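Local coordinates for fibronectin type III domain-containing protein (Simiduia agarivorans, PDB 6P2K) that is a family 74 glycoside hydrolase of seven-bladed beta-propeller build, probably cleaving beta-glucan chains such as xyloglucan, and binds zinc ions, at residues 110-122 against 140-152. Numbering follows the deposited sequence.
Sequences GNANHIIAAPGWR and QVFVSQNGGSSWQ
The two middle strands of a four-stranded propeller blade meet here, Ile115 and Ala117 of strand 114-119 pairing antiparallel with Ser144 and Phe142 of strand 140-144. Each pair is closed by two backbone hydrogen bonds, among them Ile115 N to Ser144 O at 2.8 Å and Ala117 N to Phe142 O at 2.6 Å. Beyond the strand, Gly147 N reaches a lone pair of Asn113 O at 2.8 Å, tying the turn after Ser144 to the corner before His114. On one face of the sheet Trp151 brings its CZ3 to 3.8 Å from Ala117 CB and its CH2 near CB and CG2 of Ile115, with Ser144 CB over one face of the indole. CG1 of Ile115 is anti to the carbonyl carbon (chi1 -41°) and the chain then runs on extended, bringing CD1 to 3.5 Å from Gly147 C. The other face carries Ile116, whose CG2 presses on Val141 CG1 at a tight 3.5 Å; Val169 and Phe171 of strand 166-171, in the next blade of the propeller, pack on this isoleucine. The His114 ring, swung away from its own N (chi1 -165°), runs alongside the Gln145 chain, and NE2 approaches Val143 CG2 at 3.6 Å while donating to Gly193 O. Replacing this histidine by alanine would probably leave Gly193 O without its imidazole donor and open a gap beside Val143 and Gln145. At the far end Pro119 CG touches Phe142 CE2 at 3.8 Å, the two side chains roughly perpendicular, and Ala117 O lies in plane at the edge of the phenylalanine ring.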
ATOM      1  N   GLY B 110     -31.497 -52.361 -39.476  1.00 62.15           N
ATOM      2  CA  GLY B 110     -31.759 -53.781 -39.516  1.00 65.84           C
ATOM      3  C   GLY B 110     -30.692 -54.615 -40.190  1.00 66.82           C
ATOM      4  O   GLY B 110     -30.691 -55.841 -40.025  1.00 68.31           O
ATOM      5  N   ASN B 111     -29.779 -53.994 -40.940  1.00 66.79           N
ATOM      6  CA  ASN B 111     -28.732 -54.734 -41.648  1.00 68.63           C
ATOM      7  C   ASN B 111     -27.500 -53.830 -41.724  1.00 64.77           C
ATOM      8  O   ASN B 111     -27.357 -53.030 -42.651  1.00 62.66           O
ATOM      9  CB  ASN B 111     -29.199 -55.172 -43.029  1.00 72.43           C
ATOM     10  CG  ASN B 111     -28.103 -55.849 -43.830  1.00 74.06           C
ATOM     11  OD1 ASN B 111     -27.209 -56.483 -43.269  1.00 73.32           O
ATOM     12  ND2 ASN B 111     -28.167 -55.717 -45.150  1.00 75.47           N
ATOM     13  N   ALA B 112     -26.612 -53.976 -40.739  1.00 63.35           N
ATOM     14  CA  ALA B 112     -25.402 -53.164 -40.683  1.00 62.31           C
ATOM     15  C   ALA B 112     -24.359 -53.579 -41.712  1.00 62.21           C
ATOM     16  O   ALA B 112     -23.275 -52.984 -41.740  1.00 59.94           O
ATOM     17  CB  ALA B 112     -24.797 -53.217 -39.279  1.00 62.48           C
ATOM     18  N   ASN B 113     -24.642 -54.583 -42.541  1.00 62.66           N
ATOM     19  CA  ASN B 113     -23.738 -54.925 -43.630  1.00 63.29           C
ATOM     20  C   ASN B 113     -23.941 -54.033 -44.845  1.00 63.49           C
ATOM     21  O   ASN B 113     -23.067 -53.988 -45.719  1.00 63.88           O
ATOM     22  CB  ASN B 113     -23.909 -56.393 -44.024  1.00 64.69           C
ATOM     23  CG  ASN B 113     -23.277 -57.340 -43.024  1.00 64.64           C
ATOM     24  OD1 ASN B 113     -22.240 -57.035 -42.435  1.00 63.99           O
ATOM     25  ND2 ASN B 113     -23.899 -58.496 -42.828  1.00 67.20           N
ATOM     26  N   HIS B 114     -25.067 -53.328 -44.922  1.00 62.39           N
ATOM     27  CA  HIS B 114     -25.290 -52.330 -45.960  1.00 63.55           C
ATOM     28  C   HIS B 114     -24.815 -50.985 -45.427  1.00 59.11           C
ATOM     29  O   HIS B 114     -25.421 -50.423 -44.510  1.00 53.00           O
ATOM     30  CB  HIS B 114     -26.758 -52.279 -46.370  1.00 69.94           C
ATOM     31  CG  HIS B 114     -26.998 -51.553 -47.657  1.00 75.14           C
ATOM     32  ND1 HIS B 114     -27.564 -52.158 -48.759  1.00 78.62           N
ATOM     33  CD2 HIS B 114     -26.743 -50.273 -48.019  1.00 73.50           C
ATOM     34  CE1 HIS B 114     -27.649 -51.281 -49.744  1.00 79.72           C
ATOM     35  NE2 HIS B 114     -27.158 -50.130 -49.322  1.00 76.98           N
ATOM     36  N   ILE B 115     -23.720 -50.480 -45.991  1.00 58.99           N
ATOM     37  CA  ILE B 115     -23.113 -49.231 -45.550  1.00 54.68           C
ATOM     38  C   ILE B 115     -23.015 -48.285 -46.737  1.00 53.72           C
ATOM     39  O   ILE B 115     -22.842 -48.709 -47.885  1.00 56.71           O
ATOM     40  CB  ILE B 115     -21.718 -49.453 -44.925  1.00 48.36           C
ATOM     41  CG1 ILE B 115     -21.715 -50.703 -44.047  1.00 54.36           C
ATOM     42  CG2 ILE B 115     -21.292 -48.242 -44.112  1.00 45.41           C
ATOM     43  CD1 ILE B 115     -20.347 -51.312 -43.865  1.00 50.69           C
ATOM     44  N   ILE B 116     -23.129 -46.993 -46.452  1.00 52.41           N
ATOM     45  CA  ILE B 116     -22.921 -45.941 -47.437  1.00 52.28           C
ATOM     46  C   ILE B 116     -21.832 -45.017 -46.910  1.00 46.71           C
ATOM     47  O   ILE B 116     -21.925 -44.520 -45.781  1.00 44.55           O
ATOM     48  CB  ILE B 116     -24.217 -45.159 -47.720  1.00 53.28           C
ATOM     49  CG1 ILE B 116     -25.237 -46.050 -48.431  1.00 53.79           C
ATOM     50  CG2 ILE B 116     -23.924 -43.916 -48.537  1.00 51.51           C
ATOM     51  CD1 ILE B 116     -26.565 -45.376 -48.683  1.00 55.10           C
ATOM     52  N   ALA B 117     -20.796 -44.808 -47.717  1.00 52.62           N
ATOM     53  CA  ALA B 117     -19.738 -43.853 -47.414  1.00 51.11           C
ATOM     54  C   ALA B 117     -19.779 -42.762 -48.471  1.00 50.01           C
ATOM     55  O   ALA B 117     -19.676 -43.050 -49.668  1.00 47.97           O
ATOM     56  CB  ALA B 117     -18.366 -44.528 -47.374  1.00 44.34           C
ATOM     57  N   ALA B 118     -19.936 -41.517 -48.032  1.00 50.08           N
ATOM     58  CA  ALA B 118     -20.144 -40.414 -48.951  1.00 51.64           C
ATOM     59  C   ALA B 118     -18.921 -39.515 -48.999  1.00 48.01           C
ATOM     60  O   ALA B 118     -18.431 -39.088 -47.946  1.00 46.69           O
ATOM     61  CB  ALA B 118     -21.373 -39.600 -48.536  1.00 51.88           C
ATOM     62  N   PRO B 119     -18.396 -39.227 -50.189  1.00 48.28           N
ATOM     63  CA  PRO B 119     -17.310 -38.248 -50.303  1.00 46.67           C
ATOM     64  C   PRO B 119     -17.703 -36.909 -49.696  1.00 45.08           C
ATOM     65  O   PRO B 119     -18.836 -36.447 -49.839  1.00 47.90           O
ATOM     66  CB  PRO B 119     -17.099 -38.137 -51.815  1.00 49.36           C
ATOM     67  CG  PRO B 119     -17.492 -39.474 -52.329  1.00 49.30           C
ATOM     68  CD  PRO B 119     -18.625 -39.947 -51.453  1.00 48.49           C
ATOM     69  N   GLY B 120     -16.755 -36.286 -49.010  1.00 42.77           N
ATOM     70  CA  GLY B 120     -17.028 -35.007 -48.386  1.00 42.87           C
ATOM     71  C   GLY B 120     -15.837 -34.529 -47.588  1.00 42.46           C
ATOM     72  O   GLY B 120     -14.871 -35.264 -47.356  1.00 42.78           O
ATOM     73  N   TRP B 121     -15.934 -33.266 -47.157  1.00 41.31           N
ATOM     74  CA  TRP B 121     -14.863 -32.682 -46.343  1.00 38.17           C
ATOM     75  C   TRP B 121     -15.355 -31.544 -45.455  1.00 36.38           C
ATOM     76  O   TRP B 121     -14.542 -30.686 -45.097  1.00 36.22           O
ATOM     77  CB  TRP B 121     -13.732 -32.187 -47.246  1.00 41.84           C
ATOM     78  CG  TRP B 121     -14.202 -31.211 -48.281  1.00 42.97           C
ATOM     79  CD1 TRP B 121     -14.242 -29.855 -48.167  1.00 42.99           C
ATOM     80  CD2 TRP B 121     -14.714 -31.521 -49.584  1.00 45.64           C
ATOM     81  NE1 TRP B 121     -14.738 -29.297 -49.321  1.00 45.15           N
ATOM     82  CE2 TRP B 121     -15.036 -30.299 -50.205  1.00 47.46           C
ATOM     83  CE3 TRP B 121     -14.925 -32.711 -50.287  1.00 46.57           C
ATOM     84  CZ2 TRP B 121     -15.560 -30.233 -51.496  1.00 48.93           C
ATOM     85  CZ3 TRP B 121     -15.445 -32.643 -51.565  1.00 48.92           C
ATOM     86  CH2 TRP B 121     -15.755 -31.412 -52.157  1.00 49.77           C
ATOM     87  N   ARG B 122     -16.639 -31.493 -45.105  1.00 35.86           N
ATOM     88  CA  ARG B 122     -17.205 -30.494 -44.183  1.00 35.30           C
ATOM     89  C   ARG B 122     -16.918 -29.103 -44.747  1.00 35.60           C
ATOM     90  O   ARG B 122     -17.158 -28.873 -45.943  1.00 36.45           O
ATOM     91  CB  ARG B 122     -16.668 -30.758 -42.784  1.00 34.87           C
ATOM     92  CG  ARG B 122     -17.037 -32.117 -42.240  1.00 33.26           C
ATOM     93  CD  ARG B 122     -16.838 -32.194 -40.736  1.00 34.22           C
ATOM     94  NE  ARG B 122     -17.409 -33.425 -40.202  1.00 36.24           N
ATOM     95  CZ  ARG B 122     -18.568 -33.494 -39.556  1.00 36.51           C
ATOM     96  NH1 ARG B 122     -19.283 -32.396 -39.347  1.00 32.43           N
ATOM     97  NH2 ARG B 122     -19.012 -34.665 -39.114  1.00 37.39           N
ATOM     98  N   GLN B 140     -20.863 -38.483 -56.211  1.00 63.39           N
ATOM     99  CA  GLN B 140     -20.703 -39.925 -56.121  1.00 63.97           C
ATOM    100  C   GLN B 140     -20.802 -40.366 -54.669  1.00 61.93           C
ATOM    101  O   GLN B 140     -20.698 -39.562 -53.740  1.00 54.40           O
ATOM    102  CB  GLN B 140     -19.372 -40.380 -56.731  1.00 60.62           C
ATOM    103  CG  GLN B 140     -19.392 -40.422 -58.246  1.00 68.15           C
ATOM    104  CD  GLN B 140     -18.122 -40.999 -58.825  1.00 71.03           C
ATOM    105  OE1 GLN B 140     -17.027 -40.734 -58.332  1.00 70.68           O
ATOM    106  NE2 GLN B 140     -18.262 -41.801 -59.876  1.00 68.42           N
ATOM    107  N   VAL B 141     -21.002 -41.668 -54.493  1.00 64.21           N
ATOM    108  CA  VAL B 141     -21.243 -42.271 -53.187  1.00 62.20           C
ATOM    109  C   VAL B 141     -20.734 -43.705 -53.221  1.00 61.74           C
ATOM    110  O   VAL B 141     -21.013 -44.448 -54.167  1.00 64.73           O
ATOM    111  CB  VAL B 141     -22.741 -42.222 -52.814  1.00 65.41           C
ATOM    112  CG1 VAL B 141     -23.100 -43.361 -51.879  1.00 67.70           C
ATOM    113  CG2 VAL B 141     -23.093 -40.880 -52.177  1.00 62.16           C
ATOM    114  N   PHE B 142     -19.980 -44.094 -52.197  1.00 58.33           N
ATOM    115  CA  PHE B 142     -19.504 -45.466 -52.073  1.00 54.41           C
ATOM    116  C   PHE B 142     -20.482 -46.268 -51.226  1.00 58.15           C
ATOM    117  O   PHE B 142     -20.839 -45.857 -50.116  1.00 54.29           O
ATOM    118  CB  PHE B 142     -18.107 -45.505 -51.454  1.00 52.19           C
ATOM    119  CG  PHE B 142     -17.065 -44.804 -52.274  1.00 59.09           C
ATOM    120  CD1 PHE B 142     -16.383 -45.478 -53.273  1.00 61.62           C
ATOM    121  CD2 PHE B 142     -16.769 -43.470 -52.048  1.00 56.93           C
ATOM    122  CE1 PHE B 142     -15.423 -44.834 -54.029  1.00 61.67           C
ATOM    123  CE2 PHE B 142     -15.811 -42.820 -52.803  1.00 56.84           C
ATOM    124  CZ  PHE B 142     -15.136 -43.503 -53.793  1.00 59.77           C
ATOM    125  N   VAL B 143     -20.915 -47.410 -51.752  1.00 56.88           N
ATOM    126  CA  VAL B 143     -21.897 -48.260 -51.091  1.00 59.09           C
ATOM    127  C   VAL B 143     -21.322 -49.665 -50.978  1.00 60.48           C
ATOM    128  O   VAL B 143     -20.598 -50.125 -51.868  1.00 59.78           O
ATOM    129  CB  VAL B 143     -23.241 -48.268 -51.853  1.00 62.78           C
ATOM    130  CG1 VAL B 143     -23.034 -48.710 -53.292  1.00 67.76           C
ATOM    131  CG2 VAL B 143     -24.266 -49.151 -51.153  1.00 61.20           C
ATOM    132  N   SER B 144     -21.632 -50.339 -49.872  1.00 62.73           N
ATOM    133  CA  SER B 144     -21.197 -51.707 -49.640  1.00 67.82           C
ATOM    134  C   SER B 144     -22.369 -52.529 -49.125  1.00 71.02           C
ATOM    135  O   SER B 144     -23.120 -52.075 -48.256  1.00 69.78           O
ATOM    136  CB  SER B 144     -20.039 -51.764 -48.633  1.00 64.87           C
ATOM    137  OG  SER B 144     -20.076 -52.963 -47.877  1.00 63.59           O
ATOM    138  N   GLN B 145     -22.522 -53.736 -49.668  1.00 73.65           N
ATOM    139  CA  GLN B 145     -23.529 -54.685 -49.214  1.00 74.50           C
ATOM    140  C   GLN B 145     -22.931 -55.807 -48.376  1.00 70.32           C
ATOM    141  O   GLN B 145     -23.641 -56.757 -48.030  1.00 72.60           O
ATOM    142  CB  GLN B 145     -24.278 -55.281 -50.410  1.00 80.37           C
ATOM    143  CG  GLN B 145     -25.325 -54.367 -51.034  1.00 85.15           C
ATOM    144  CD  GLN B 145     -24.789 -53.587 -52.219  1.00 88.18           C
ATOM    145  OE1 GLN B 145     -23.977 -52.675 -52.063  1.00 87.36           O
ATOM    146  NE2 GLN B 145     -25.242 -53.944 -53.416  1.00 90.56           N
ATOM    147  N   ASN B 146     -21.645 -55.710 -48.030  1.00 64.14           N
ATOM    148  CA  ASN B 146     -20.909 -56.818 -47.432  1.00 63.87           C
ATOM    149  C   ASN B 146     -20.214 -56.424 -46.131  1.00 61.00           C
ATOM    150  O   ASN B 146     -19.281 -57.112 -45.703  1.00 57.64           O
ATOM    151  CB  ASN B 146     -19.880 -57.358 -48.425  1.00 68.60           C
ATOM    152  CG  ASN B 146     -19.006 -56.260 -48.996  1.00 71.88           C
ATOM    153  OD1 ASN B 146     -18.228 -55.636 -48.277  1.00 70.29           O
ATOM    154  ND2 ASN B 146     -19.133 -56.017 -50.293  1.00 76.67           N
ATOM    155  N   GLY B 147     -20.629 -55.329 -45.502  1.00 56.72           N
ATOM    156  CA  GLY B 147     -20.012 -54.927 -44.255  1.00 56.23           C
ATOM    157  C   GLY B 147     -18.629 -54.328 -44.375  1.00 57.38           C
ATOM    158  O   GLY B 147     -17.982 -54.098 -43.349  1.00 55.64           O
ATOM    159  N   GLY B 148     -18.147 -54.074 -45.589  1.00 59.83           N
ATOM    160  CA  GLY B 148     -16.874 -53.399 -45.781  1.00 58.66           C
ATOM    161  C   GLY B 148     -15.847 -54.149 -46.604  1.00 60.37           C
ATOM    162  O   GLY B 148     -14.751 -53.614 -46.814  1.00 60.69           O
ATOM    163  N   SER B 149     -16.122 -55.364 -47.082  1.00 63.72           N
ATOM    164  CA  SER B 149     -15.147 -56.063 -47.916  1.00 63.90           C
ATOM    165  C   SER B 149     -14.887 -55.306 -49.210  1.00 65.30           C
ATOM    166  O   SER B 149     -13.735 -55.176 -49.644  1.00 69.37           O
ATOM    167  CB  SER B 149     -15.636 -57.481 -48.223  1.00 68.84           C
ATOM    168  OG  SER B 149     -16.175 -58.109 -47.078  1.00 70.69           O
ATOM    169  N   SER B 150     -15.946 -54.794 -49.835  1.00 63.39           N
ATOM    170  CA  SER B 150     -15.843 -54.154 -51.134  1.00 62.84           C
ATOM    171  C   SER B 150     -16.783 -52.959 -51.188  1.00 60.81           C
ATOM    172  O   SER B 150     -17.776 -52.890 -50.461  1.00 57.97           O
ATOM    173  CB  SER B 150     -16.161 -55.140 -52.265  1.00 65.73           C
ATOM    174  OG  SER B 150     -17.302 -55.917 -51.947  1.00 64.30           O
ATOM    175  N   TRP B 151     -16.454 -52.008 -52.061  1.00 60.14           N
ATOM    176  CA  TRP B 151     -17.258 -50.805 -52.239  1.00 59.24           C
ATOM    177  C   TRP B 151     -17.360 -50.487 -53.720  1.00 62.56           C
ATOM    178  O   TRP B 151     -16.351 -50.496 -54.430  1.00 63.34           O
ATOM    179  CB  TRP B 151     -16.658 -49.606 -51.497  1.00 55.20           C
ATOM    180  CG  TRP B 151     -16.366 -49.851 -50.053  1.00 56.59           C
ATOM    181  CD1 TRP B 151     -15.319 -50.556 -49.536  1.00 55.04           C
ATOM    182  CD2 TRP B 151     -17.120 -49.371 -48.932  1.00 55.68           C
ATOM    183  NE1 TRP B 151     -15.379 -50.553 -48.162  1.00 53.21           N
ATOM    184  CE2 TRP B 151     -16.475 -49.831 -47.767  1.00 51.15           C
ATOM    185  CE3 TRP B 151     -18.279 -48.599 -48.803  1.00 54.81           C
ATOM    186  CZ2 TRP B 151     -16.950 -49.548 -46.489  1.00 48.08           C
ATOM    187  CZ3 TRP B 151     -18.751 -48.319 -47.532  1.00 53.98           C
ATOM    188  CH2 TRP B 151     -18.086 -48.791 -46.392  1.00 49.51           C
ATOM    189  N   GLN B 152     -18.572 -50.198 -54.178  1.00 63.68           N
ATOM    190  CA  GLN B 152     -18.814 -49.794 -55.553  1.00 66.57           C
ATOM    191  C   GLN B 152     -19.162 -48.313 -55.586  1.00 65.00           C
ATOM    192  O   GLN B 152     -19.738 -47.771 -54.639  1.00 63.96           O
ATOM    193  CB  GLN B 152     -19.938 -50.617 -56.192  1.00 71.22           C
ATOM    194  CG  GLN B 152     -19.755 -52.122 -56.065  1.00 73.00           C
ATOM    195  CD  GLN B 152     -20.143 -52.641 -54.693  1.00 71.99           C
ATOM    196  OE1 GLN B 152     -21.206 -52.308 -54.170  1.00 72.11           O
ATOM    197  NE2 GLN B 152     -19.272 -53.447 -54.095  1.00 68.75           N
TER